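Local coordinates for tail fiber protein (Pseudomonas aeruginosa, PDB 6CL6) that forms the trimeric receptor-binding fiber of the R2 pyocin, a contractile injection system, and probably recognises the surface of target bacteria, at residues A[162-167]-A[204-209]; A[184-187]-A[192-195]; A[281-284]-A[288-291]. All blocks are in the same frame, centred on the assembly; numbering follows the deposited sequence.

Contact 1 of 3, residues A[162-167]-A[204-209]; sequences NYPIVR and FPWRRM
Pro164 and Trp206 bring the loop 162-167 against the segment 204-209, their CA atoms 6.2 Å apart and nearest in register. The loop runs from helix 154-159 toward strand 169-177 and has no regular structure of its own, though Val166 forms the centre of an inverse gamma turn. Segment 204-209 takes in the end of the broken strand 202-208, regular only at 207-208, and no backbone-to-backbone hydrogen bond joins the two segments; the indole of Trp206 spans the gap. Its NE1 donates to the backbone O of Asn162 over 2.9 Å, in a bent bond with 144° at the hydrogen. The donor stands above the carbonyl plane, while the oxygen sits near the indole edge, slightly tilted from the ring plane. Pro164 lies over one face of the same indole. Its CB is 3.5 Å from the centroid of the five-membered ring and only 12° off the normal, a CH-pi contact, and CD lies near the fusion bond and the benzo ring, 3.9 Å from Trp206 CZ2. The first torsion of Trp206 (chi1 -73°) sets CG beside the backbone N, and this turns the indole toward the loop, one face to the proline and the N-H edge to the carbonyl. Strand 202-208 is an outermost strand of the mixed sheet within this chain, and here the loop after helix 154-159 packs on one face of its Trp206. Tyr194 on the neighbouring strand 193-199 touches both Pro164 and Trp206, so the pair rests on the sheet. The amide of Asn162 turns to another partner, ND2 bonding Asn139. Past Trp206 the same edge strand meets another chain, Arg208 making backbone hydrogen bonds to the second subunit.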
ATOM      1  N   ASN A 162      18.080  20.111 -22.055  1.00 14.88           N
ATOM      2  CA  ASN A 162      17.822  20.519 -20.665  1.00 12.49           C
ATOM      3  C   ASN A 162      16.383  20.936 -20.409  1.00 10.98           C
ATOM      4  O   ASN A 162      16.096  21.619 -19.422  1.00 12.74           O
ATOM      5  CB  ASN A 162      18.809  21.620 -20.258  1.00  7.52           C
ATOM      6  CG  ASN A 162      20.196  21.066 -19.975  1.00 19.72           C
ATOM      7  OD1 ASN A 162      20.383  20.321 -19.017  1.00 17.76           O
ATOM      8  ND2 ASN A 162      21.156  21.392 -20.827  1.00 14.94           N
ATOM      9  N   TYR A 163      15.467  20.517 -21.252  1.00  9.63           N
ATOM     10  CA  TYR A 163      14.057  20.519 -20.892  1.00 13.31           C
ATOM     11  C   TYR A 163      13.852  19.452 -19.814  1.00 16.43           C
ATOM     12  O   TYR A 163      14.502  18.398 -19.856  1.00 15.19           O
ATOM     13  CB  TYR A 163      13.173  20.213 -22.092  1.00 14.71           C
ATOM     14  CG  TYR A 163      13.002  21.336 -23.098  1.00  8.10           C
ATOM     15  CD1 TYR A 163      14.020  21.652 -23.985  1.00 12.13           C
ATOM     16  CD2 TYR A 163      11.819  22.061 -23.159  1.00 20.22           C
ATOM     17  CE1 TYR A 163      13.856  22.659 -24.918  1.00 12.20           C
ATOM     18  CE2 TYR A 163      11.644  23.077 -24.092  1.00 16.92           C
ATOM     19  CZ  TYR A 163      12.675  23.364 -24.969  1.00 16.98           C
ATOM     20  OH  TYR A 163      12.511  24.368 -25.915  1.00 14.45           O
ATOM     21  N   PRO A 164      12.991  19.701 -18.826  1.00 11.83           N
ATOM     22  CA  PRO A 164      12.795  18.694 -17.772  1.00  9.34           C
ATOM     23  C   PRO A 164      11.962  17.517 -18.202  1.00 11.14           C
ATOM     24  O   PRO A 164      12.003  16.466 -17.550  1.00 11.36           O
ATOM     25  CB  PRO A 164      12.094  19.479 -16.652  1.00  7.93           C
ATOM     26  CG  PRO A 164      11.358  20.573 -17.359  1.00  9.28           C
ATOM     27  CD  PRO A 164      12.227  20.928 -18.579  1.00 10.62           C
ATOM     28  N   ILE A 165      11.195  17.672 -19.272  1.00 14.04           N
ATOM     29  CA  ILE A 165      10.285  16.649 -19.786  1.00  8.50           C
ATOM     30  C   ILE A 165      10.115  16.975 -21.260  1.00 11.39           C
ATOM     31  O   ILE A 165      10.204  18.143 -21.672  1.00 15.09           O
ATOM     32  CB  ILE A 165       8.942  16.668 -19.017  1.00 10.32           C
ATOM     33  CG1 ILE A 165       8.038  15.517 -19.429  1.00 15.23           C
ATOM     34  CG2 ILE A 165       8.224  18.031 -19.247  1.00 11.64           C
ATOM     35  CD1 ILE A 165       8.504  14.175 -18.848  1.00 11.69           C
ATOM     36  N   VAL A 166       9.915  15.954 -22.065  1.00 12.66           N
ATOM     37  CA  VAL A 166       9.672  16.179 -23.494  1.00 12.98           C
ATOM     38  C   VAL A 166       8.207  16.523 -23.677  1.00 16.27           C
ATOM     39  O   VAL A 166       7.375  15.639 -23.931  1.00 12.41           O
ATOM     40  CB  VAL A 166      10.105  14.979 -24.343  1.00 20.11           C
ATOM     41  CG1 VAL A 166       9.827  15.234 -25.830  1.00 14.89           C
ATOM     42  CG2 VAL A 166      11.582  14.722 -24.125  1.00 24.48           C
ATOM     43  N   ARG A 167       7.881  17.818 -23.501  1.00 14.26           N
ATOM     44  CA  ARG A 167       6.521  18.313 -23.595  1.00 14.19           C
ATOM     45  C   ARG A 167       6.566  19.793 -23.914  1.00 14.03           C
ATOM     46  O   ARG A 167       7.427  20.524 -23.407  1.00  8.99           O
ATOM     47  CB  ARG A 167       5.709  18.138 -22.296  1.00 16.96           C
ATOM     48  CG  ARG A 167       5.467  16.759 -21.834  1.00 21.10           C
ATOM     49  CD  ARG A 167       4.342  16.072 -22.585  1.00 18.34           C
ATOM     50  NE  ARG A 167       3.860  14.897 -21.811  1.00 17.74           N
ATOM     51  CZ  ARG A 167       4.555  13.788 -21.645  1.00 19.14           C
ATOM     52  NH1 ARG A 167       5.768  13.677 -22.145  1.00 23.44           N
ATOM     53  NH2 ARG A 167       4.056  12.786 -20.941  1.00 30.81           N
ATOM     54  N   PHE A 204      21.702  23.000 -10.930  1.00  9.35           N
ATOM     55  CA  PHE A 204      21.119  21.922 -10.144  1.00 12.10           C
ATOM     56  C   PHE A 204      20.150  21.123 -10.992  1.00 14.06           C
ATOM     57  O   PHE A 204      19.610  21.637 -11.969  1.00 14.14           O
ATOM     58  CB  PHE A 204      20.393  22.486  -8.925  1.00 12.05           C
ATOM     59  CG  PHE A 204      21.287  22.776  -7.763  1.00 14.21           C
ATOM     60  CD1 PHE A 204      21.703  21.744  -6.928  1.00 19.02           C
ATOM     61  CD2 PHE A 204      21.695  24.065  -7.478  1.00 12.34           C
ATOM     62  CE1 PHE A 204      22.523  21.995  -5.840  1.00 21.32           C
ATOM     63  CE2 PHE A 204      22.510  24.313  -6.393  1.00 14.68           C
ATOM     64  CZ  PHE A 204      22.932  23.276  -5.577  1.00 19.34           C
ATOM     65  N   PRO A 205      19.897  19.859 -10.610  1.00 16.01           N
ATOM     66  CA  PRO A 205      18.907  19.044 -11.329  1.00 10.64           C
ATOM     67  C   PRO A 205      17.524  19.621 -11.215  1.00 14.51           C
ATOM     68  O   PRO A 205      17.174  20.252 -10.216  1.00 10.06           O
ATOM     69  CB  PRO A 205      18.972  17.673 -10.625  1.00 16.47           C
ATOM     70  CG  PRO A 205      20.257  17.679  -9.861  1.00 38.86           C
ATOM     71  CD  PRO A 205      20.501  19.122  -9.482  1.00 26.17           C
ATOM     72  N   TRP A 206      16.705  19.367 -12.252  1.00  7.57           N
ATOM     73  CA  TRP A 206      15.293  19.734 -12.154  1.00  7.49           C
ATOM     74  C   TRP A 206      14.651  18.958 -11.003  1.00  9.16           C
ATOM     75  O   TRP A 206      14.967  17.785 -10.778  1.00 12.04           O
ATOM     76  CB  TRP A 206      14.573  19.431 -13.458  1.00 10.58           C
ATOM     77  CG  TRP A 206      14.874  20.339 -14.611  1.00  9.13           C
ATOM     78  CD1 TRP A 206      15.699  20.081 -15.677  1.00 12.26           C
ATOM     79  CD2 TRP A 206      14.283  21.625 -14.857  1.00  8.99           C
ATOM     80  NE1 TRP A 206      15.682  21.156 -16.552  1.00 13.64           N
ATOM     81  CE2 TRP A 206      14.813  22.106 -16.069  1.00  8.59           C
ATOM     82  CE3 TRP A 206      13.394  22.434 -14.142  1.00 10.91           C
ATOM     83  CZ2 TRP A 206      14.475  23.362 -16.588  1.00  8.81           C
ATOM     84  CZ3 TRP A 206      13.040  23.660 -14.650  1.00 16.88           C
ATOM     85  CH2 TRP A 206      13.576  24.124 -15.864  1.00  6.58           C
ATOM     86  N   ARG A 207      13.788  19.643 -10.252  1.00 10.29           N
ATOM     87  CA  ARG A 207      12.906  19.022  -9.282  1.00 15.78           C
ATOM     88  C   ARG A 207      11.524  18.884  -9.914  1.00 17.54           C
ATOM     89  O   ARG A 207      11.019  19.819 -10.554  1.00 16.10           O
ATOM     90  CB  ARG A 207      12.823  19.840  -8.004  1.00 17.93           C
ATOM     91  CG  ARG A 207      14.142  20.009  -7.299  1.00 23.95           C
ATOM     92  CD  ARG A 207      14.785  18.667  -6.987  1.00 32.45           C
ATOM     93  NE  ARG A 207      15.398  18.675  -5.662  1.00 31.32           N
ATOM     94  CZ  ARG A 207      16.197  17.725  -5.205  1.00 33.86           C
ATOM     95  NH1 ARG A 207      16.493  16.690  -5.975  1.00 17.98           N
ATOM     96  NH2 ARG A 207      16.705  17.823  -3.980  1.00 25.78           N
ATOM     97  N   ARG A 208      10.937  17.716  -9.768  1.00 11.43           N
ATOM     98  CA  ARG A 208       9.630  17.411 -10.333  1.00 11.88           C
ATOM     99  C   ARG A 208       8.591  17.338  -9.221  1.00 10.79           C
ATOM    100  O   ARG A 208       8.697  16.503  -8.309  1.00 11.31           O
ATOM    101  CB  ARG A 208       9.680  16.081 -11.099  1.00 13.36           C
ATOM    102  CG  ARG A 208       8.368  15.756 -11.780  1.00  8.20           C
ATOM    103  CD  ARG A 208       8.433  14.391 -12.421  1.00 13.27           C
ATOM    104  NE  ARG A 208       7.201  14.106 -13.133  1.00 11.45           N
ATOM    105  CZ  ARG A 208       6.054  13.779 -12.533  1.00 17.25           C
ATOM    106  NH1 ARG A 208       5.992  13.721 -11.224  1.00 13.28           N
ATOM    107  NH2 ARG A 208       4.966  13.528 -13.248  1.00 11.72           N
ATOM    108  N   MET A 209       7.589  18.195  -9.305  1.00 12.85           N
ATOM    109  CA  MET A 209       6.483  18.152  -8.344  1.00 18.33           C
ATOM    110  C   MET A 209       5.733  16.821  -8.415  1.00 12.06           C
ATOM    111  O   MET A 209       5.484  16.302  -9.494  1.00 14.40           O
ATOM    112  CB  MET A 209       5.520  19.307  -8.620  1.00  9.95           C
ATOM    113  CG  MET A 209       4.341  19.396  -7.679  1.00 10.93           C
ATOM    114  SD  MET A 209       3.038  20.518  -8.273  1.00 16.37           S
ATOM    115  CE  MET A 209       3.818  22.091  -8.340  1.00 25.19           C
TER

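Contact 2 of 3, residues A[184-187]-A[192-195]; sequences TYQA and SFYF
Tyr185 and Tyr194 exchange two backbone hydrogen bonds, Tyr185 N to Tyr194 O at 2.9 Å and Tyr194 N to Tyr185 O at 2.8 Å. A third, single bond, Ala187 N to Ser192 O at 3.2 Å and 165° at the hydrogen, lies beyond the last bridge, toward the turn. The Tyr185-Tyr194 pair is hydrogen-bonded, and the Thr184-Phe195 and Gln186-Phe193 pairs on its two sides are non-hydrogen-bonded. CA-H...O contacts fill in between: Thr184 CA approaches Tyr194 O, and Phe193 CA approaches Tyr185 O.

Among the side chains, the Phe193 ring does most of the touching. With CG anti to the backbone N (chi1 -169°), the ring reaches across the neighbouring strand between Thr184 and Gln186. Its CE1 lies 3.9 Å from Thr184 CB, and its CD2 3.7 Å from Gln186 CB; both approach the ring obliquely. The extended Gln186 chain carries its amide past the ring, the two planes 38° apart, with OE1 3.9 Å from Phe193 CE2. Thr184 also meets the next phenylalanine through CG2, near Phe195 CB. On the face bearing the tyrosines the contact is slighter, CB to CB at 4.3 Å, and the two hydroxyls diverge: Tyr185 OH bonds Arg167 O and Tyr194 OH bonds Glu191.

Beyond the chain, Gln186 packs on Arg196 of the third subunit and Thr184 on Gln186 of the second. The arrangement is a beta hairpin of strands 180-187 and 193-199, between strands 169-177 and 202-208 of a mixed sheet, whose Thr184-Gln186 face adjoins the other subunits of the trimer.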
ATOM      1  N   THR A 184      11.465  27.831 -13.829  1.00 13.59           N
ATOM      2  CA  THR A 184      10.357  26.903 -13.663  1.00 11.83           C
ATOM      3  C   THR A 184       9.808  26.532 -15.035  1.00  9.68           C
ATOM      4  O   THR A 184       9.963  27.281 -16.003  1.00 11.81           O
ATOM      5  CB  THR A 184       9.200  27.470 -12.832  1.00  7.63           C
ATOM      6  OG1 THR A 184       8.541  28.515 -13.572  1.00 11.16           O
ATOM      7  CG2 THR A 184       9.711  27.978 -11.540  1.00  8.80           C
ATOM      8  N   TYR A 185       9.187  25.347 -15.109  1.00 13.40           N
ATOM      9  CA  TYR A 185       8.629  24.811 -16.357  1.00  7.24           C
ATOM     10  C   TYR A 185       7.324  24.128 -16.022  1.00 10.51           C
ATOM     11  O   TYR A 185       7.292  23.216 -15.180  1.00 11.59           O
ATOM     12  CB  TYR A 185       9.566  23.817 -17.012  1.00  7.01           C
ATOM     13  CG  TYR A 185       9.269  23.536 -18.486  1.00  9.50           C
ATOM     14  CD1 TYR A 185       9.649  24.462 -19.469  1.00 12.57           C
ATOM     15  CD2 TYR A 185       8.596  22.400 -18.889  1.00 11.91           C
ATOM     16  CE1 TYR A 185       9.390  24.241 -20.812  1.00 14.76           C
ATOM     17  CE2 TYR A 185       8.336  22.155 -20.266  1.00 12.67           C
ATOM     18  CZ  TYR A 185       8.753  23.110 -21.213  1.00  9.43           C
ATOM     19  OH  TYR A 185       8.516  22.953 -22.550  1.00 16.22           O
ATOM     20  N   GLN A 186       6.267  24.571 -16.666  1.00 13.73           N
ATOM     21  CA  GLN A 186       4.925  24.013 -16.498  1.00 12.49           C
ATOM     22  C   GLN A 186       4.542  23.317 -17.802  1.00 13.64           C
ATOM     23  O   GLN A 186       4.364  23.966 -18.841  1.00 12.96           O
ATOM     24  CB  GLN A 186       3.947  25.124 -16.122  1.00  8.11           C
ATOM     25  CG  GLN A 186       2.496  24.660 -15.995  1.00  7.98           C
ATOM     26  CD  GLN A 186       1.538  25.794 -15.660  1.00 13.37           C
ATOM     27  OE1 GLN A 186       1.941  26.917 -15.325  1.00 13.76           O
ATOM     28  NE2 GLN A 186       0.257  25.501 -15.759  1.00 14.64           N
ATOM     29  N   ALA A 187       4.403  22.004 -17.741  1.00  9.70           N
ATOM     30  CA  ALA A 187       4.056  21.222 -18.925  1.00  9.42           C
ATOM     31  C   ALA A 187       2.630  21.526 -19.367  1.00  8.29           C
ATOM     32  O   ALA A 187       1.725  21.664 -18.545  1.00 15.45           O
ATOM     33  CB  ALA A 187       4.214  19.741 -18.632  1.00 14.03           C
ATOM     34  N   SER A 192       3.812  17.557 -15.281  1.00 10.33           N
ATOM     35  CA  SER A 192       4.102  18.092 -13.953  1.00 15.51           C
ATOM     36  C   SER A 192       4.587  19.534 -14.092  1.00  9.57           C
ATOM     37  O   SER A 192       4.437  20.152 -15.147  1.00 14.72           O
ATOM     38  CB  SER A 192       5.128  17.254 -13.198  1.00 24.31           C
ATOM     39  OG  SER A 192       5.064  17.618 -11.825  1.00 16.30           O
ATOM     40  N   PHE A 193       5.108  20.059 -12.991  1.00  8.31           N
ATOM     41  CA  PHE A 193       5.628  21.416 -12.805  1.00 15.52           C
ATOM     42  C   PHE A 193       7.015  21.216 -12.226  1.00  8.46           C
ATOM     43  O   PHE A 193       7.182  20.401 -11.306  1.00 12.41           O
ATOM     44  CB  PHE A 193       4.710  22.212 -11.867  1.00 15.39           C
ATOM     45  CG  PHE A 193       4.997  23.696 -11.805  1.00 16.04           C
ATOM     46  CD1 PHE A 193       6.076  24.197 -11.119  1.00 17.00           C
ATOM     47  CD2 PHE A 193       4.120  24.590 -12.422  1.00 18.88           C
ATOM     48  CE1 PHE A 193       6.311  25.584 -11.086  1.00 11.89           C
ATOM     49  CE2 PHE A 193       4.345  25.948 -12.362  1.00 33.77           C
ATOM     50  CZ  PHE A 193       5.439  26.433 -11.684  1.00 19.47           C
ATOM     51  N   TYR A 194       8.025  21.864 -12.825  1.00 11.41           N
ATOM     52  CA  TYR A 194       9.420  21.632 -12.502  1.00  8.00           C
ATOM     53  C   TYR A 194      10.137  22.911 -12.119  1.00 12.88           C
ATOM     54  O   TYR A 194       9.792  23.981 -12.618  1.00  8.64           O
ATOM     55  CB  TYR A 194      10.185  21.065 -13.703  1.00  8.74           C
ATOM     56  CG  TYR A 194       9.716  19.693 -14.165  1.00  7.38           C
ATOM     57  CD1 TYR A 194       8.573  19.552 -14.956  1.00  9.41           C
ATOM     58  CD2 TYR A 194      10.404  18.578 -13.829  1.00  8.47           C
ATOM     59  CE1 TYR A 194       8.161  18.335 -15.366  1.00 12.31           C
ATOM     60  CE2 TYR A 194      10.008  17.336 -14.257  1.00  8.55           C
ATOM     61  CZ  TYR A 194       8.885  17.217 -15.019  1.00 13.91           C
ATOM     62  OH  TYR A 194       8.480  15.963 -15.454  1.00 15.94           O
ATOM     63  N   PHE A 195      11.197  22.779 -11.311  1.00  7.78           N
ATOM     64  CA  PHE A 195      11.993  23.955 -10.996  1.00  9.35           C
ATOM     65  C   PHE A 195      13.476  23.599 -10.828  1.00 11.01           C
ATOM     66  O   PHE A 195      13.840  22.482 -10.455  1.00  9.99           O
ATOM     67  CB  PHE A 195      11.426  24.690  -9.766  1.00 28.03           C
ATOM     68  CG  PHE A 195      11.324  23.859  -8.564  1.00 25.63           C
ATOM     69  CD1 PHE A 195      10.210  23.060  -8.340  1.00 36.30           C
ATOM     70  CD2 PHE A 195      12.348  23.861  -7.617  1.00 24.65           C
ATOM     71  CE1 PHE A 195      10.138  22.247  -7.187  1.00 28.16           C
ATOM     72  CE2 PHE A 195      12.278  23.078  -6.470  1.00 29.79           C
ATOM     73  CZ  PHE A 195      11.173  22.260  -6.255  1.00 29.95           C
TER

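Contact 3 of 3, residues A[281-284]-A[288-291]; sequences TASL and GWWR
Thr281 and Arg291, then Ser283 and Trp289, form hydrogen-bonded pairs of an antiparallel ladder, with the short axes 4.6 Å apart and 175° between their directions. Each pair is closed by two backbone bonds, the shortest being Arg291 N to Thr281 O at 2.8 Å. Between them Ala282 faces Trp290 as a non-hydrogen-bonded pair. Trp289 folds its indole back over the partner strand. With CG held between its own N and carbonyl carbon (chi1 57°), the ring lies flat on the 282-283 backbone. Ser283 N sits 3.8 Å above the indole centre, and Ala282 CA makes a CH-pi contact with the six-membered ring, 3.8 Å from its centroid. Ser283 CB stands over the pyrrole end of the same face, 3.4 Å from Trp289 NE1; at the edge, Thr281 OG1, hydrogen-bonded to Asn293, lies in the ring plane near CZ3. The two strands make a beta hairpin at the margin of a five-stranded antiparallel sheet, strand 281-283 outermost in this chain, consistent with the gp53-like tail fiber C-terminal family (H-type lectin clan). On the other face, Ala282 CB touches Trp290 CD1 at 3.8 Å. Trp290, buried, turns toward the trimer interior: its NE1 is bonded to Asp292 of the third subunit, and its ring packs on Trp290 of the second. Thr281 and Arg291 lie side by side, OG1 3.9 Å from Arg291 CB, and the extended arginine chain runs on toward Pro321.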
ATOM      1  N   THR A 281     -15.149 -70.628  33.624  1.00 25.61           N
ATOM      2  CA  THR A 281     -15.611 -70.349  34.975  1.00 20.58           C
ATOM      3  C   THR A 281     -15.794 -71.668  35.717  1.00 23.48           C
ATOM      4  O   THR A 281     -15.820 -72.744  35.112  1.00 25.12           O
ATOM      5  CB  THR A 281     -16.920 -69.576  34.981  1.00 21.11           C
ATOM      6  OG1 THR A 281     -17.856 -70.217  34.108  1.00 26.24           O
ATOM      7  CG2 THR A 281     -16.689 -68.146  34.517  1.00 21.59           C
ATOM      8  N   ALA A 282     -15.895 -71.580  37.040  1.00 25.35           N
ATOM      9  CA  ALA A 282     -15.955 -72.813  37.814  1.00 27.72           C
ATOM     10  C   ALA A 282     -16.285 -72.485  39.258  1.00 25.70           C
ATOM     11  O   ALA A 282     -16.199 -71.329  39.691  1.00 25.22           O
ATOM     12  CB  ALA A 282     -14.629 -73.575  37.726  1.00 22.03           C
ATOM     13  N   SER A 283     -16.717 -73.526  39.977  1.00 30.11           N
ATOM     14  CA  SER A 283     -16.817 -73.533  41.429  1.00 23.25           C
ATOM     15  C   SER A 283     -16.130 -74.816  41.876  1.00 22.59           C
ATOM     16  O   SER A 283     -16.706 -75.901  41.767  1.00 24.27           O
ATOM     17  CB  SER A 283     -18.271 -73.487  41.890  1.00 29.55           C
ATOM     18  OG  SER A 283     -18.336 -73.704  43.280  1.00 24.35           O
ATOM     19  N   LEU A 284     -14.903 -74.699  42.357  1.00 25.71           N
ATOM     20  CA  LEU A 284     -14.037 -75.867  42.525  1.00 29.52           C
ATOM     21  C   LEU A 284     -14.059 -76.384  43.959  1.00 23.51           C
ATOM     22  O   LEU A 284     -13.021 -76.612  44.568  1.00 27.49           O
ATOM     23  CB  LEU A 284     -12.618 -75.517  42.088  1.00 29.25           C
ATOM     24  CG  LEU A 284     -12.448 -75.060  40.636  1.00 24.76           C
ATOM     25  CD1 LEU A 284     -10.988 -74.797  40.315  1.00 40.55           C
ATOM     26  CD2 LEU A 284     -13.020 -76.100  39.659  1.00 26.39           C
ATOM     27  N   GLY A 288     -18.727 -79.610  42.786  1.00 19.76           N
ATOM     28  CA  GLY A 288     -18.408 -78.431  41.999  1.00 25.57           C
ATOM     29  C   GLY A 288     -18.621 -78.655  40.522  1.00 19.85           C
ATOM     30  O   GLY A 288     -19.057 -79.721  40.088  1.00 19.36           O
ATOM     31  N   TRP A 289     -18.310 -77.606  39.748  1.00 19.93           N
ATOM     32  CA  TRP A 289     -18.506 -77.628  38.315  1.00 20.17           C
ATOM     33  C   TRP A 289     -17.445 -76.762  37.646  1.00 20.68           C
ATOM     34  O   TRP A 289     -16.795 -75.924  38.280  1.00 23.01           O
ATOM     35  CB  TRP A 289     -19.905 -77.143  37.958  1.00 24.57           C
ATOM     36  CG  TRP A 289     -20.188 -75.767  38.498  1.00 24.26           C
ATOM     37  CD1 TRP A 289     -20.800 -75.461  39.677  1.00 25.67           C
ATOM     38  CD2 TRP A 289     -19.866 -74.523  37.878  1.00 19.68           C
ATOM     39  NE1 TRP A 289     -20.880 -74.095  39.832  1.00 24.23           N
ATOM     40  CE2 TRP A 289     -20.313 -73.499  38.737  1.00 25.47           C
ATOM     41  CE3 TRP A 289     -19.241 -74.169  36.677  1.00 24.49           C
ATOM     42  CZ2 TRP A 289     -20.160 -72.147  38.433  1.00 29.00           C
ATOM     43  CZ3 TRP A 289     -19.088 -72.818  36.376  1.00 42.24           C
ATOM     44  CH2 TRP A 289     -19.537 -71.828  37.254  1.00 32.77           C
ATOM     45  N   TRP A 290     -17.270 -76.997  36.357  1.00 21.03           N
ATOM     46  CA  TRP A 290     -16.338 -76.227  35.527  1.00 20.28           C
ATOM     47  C   TRP A 290     -16.985 -76.088  34.160  1.00 20.10           C
ATOM     48  O   TRP A 290     -17.586 -77.037  33.645  1.00 21.35           O
ATOM     49  CB  TRP A 290     -14.964 -76.925  35.434  1.00 23.42           C
ATOM     50  CG  TRP A 290     -13.990 -76.331  34.482  1.00 22.44           C
ATOM     51  CD1 TRP A 290     -13.055 -75.356  34.744  1.00 20.49           C
ATOM     52  CD2 TRP A 290     -13.823 -76.666  33.096  1.00 22.79           C
ATOM     53  NE1 TRP A 290     -12.340 -75.073  33.618  1.00 21.66           N
ATOM     54  CE2 TRP A 290     -12.790 -75.852  32.589  1.00 34.60           C
ATOM     55  CE3 TRP A 290     -14.457 -77.562  32.239  1.00 27.62           C
ATOM     56  CZ2 TRP A 290     -12.370 -75.914  31.253  1.00 22.95           C
ATOM     57  CZ3 TRP A 290     -14.033 -77.628  30.914  1.00 33.10           C
ATOM     58  CH2 TRP A 290     -12.998 -76.811  30.444  1.00 30.61           C
ATOM     59  N   ARG A 291     -16.859 -74.900  33.568  1.00 24.44           N
ATOM     60  CA  ARG A 291     -17.556 -74.589  32.334  1.00 23.00           C
ATOM     61  C   ARG A 291     -16.592 -73.920  31.363  1.00 24.99           C
ATOM     62  O   ARG A 291     -15.978 -72.898  31.688  1.00 24.85           O
ATOM     63  CB  ARG A 291     -18.756 -73.689  32.605  1.00 23.20           C
ATOM     64  CG  ARG A 291     -19.569 -73.361  31.381  1.00 23.06           C
ATOM     65  CD  ARG A 291     -20.880 -72.655  31.816  1.00 24.83           C
ATOM     66  NE  ARG A 291     -21.817 -72.490  30.713  1.00 40.05           N
ATOM     67  CZ  ARG A 291     -23.127 -72.295  30.860  1.00 44.10           C
ATOM     68  NH1 ARG A 291     -23.665 -72.250  32.078  1.00 34.31           N
ATOM     69  NH2 ARG A 291     -23.899 -72.154  29.791  1.00 50.97           N
TER

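Contacts 1 and 2 are neighbours, their centres 7 Å apart, and share the mixed sheet in which strands 193-199 and 202-208 are adjacent. Along the chain the 162-167 loop comes first, the 184-187/192-195 hairpin lies between it and its partner 204-209, and contact 3 follows. Met209 O to Ser192 OG is a probable hydrogen bond between contacts 1 and 2, and backbone hydrogen bonds link Arg207 with Phe195. Contact 3 sits about 112 Å from contact 1, centre to centre, in a separate sheet near the C-terminal end of the elongated chain. All three lie beside other subunits, in keeping with a long trimeric fiber built of successive beta domains.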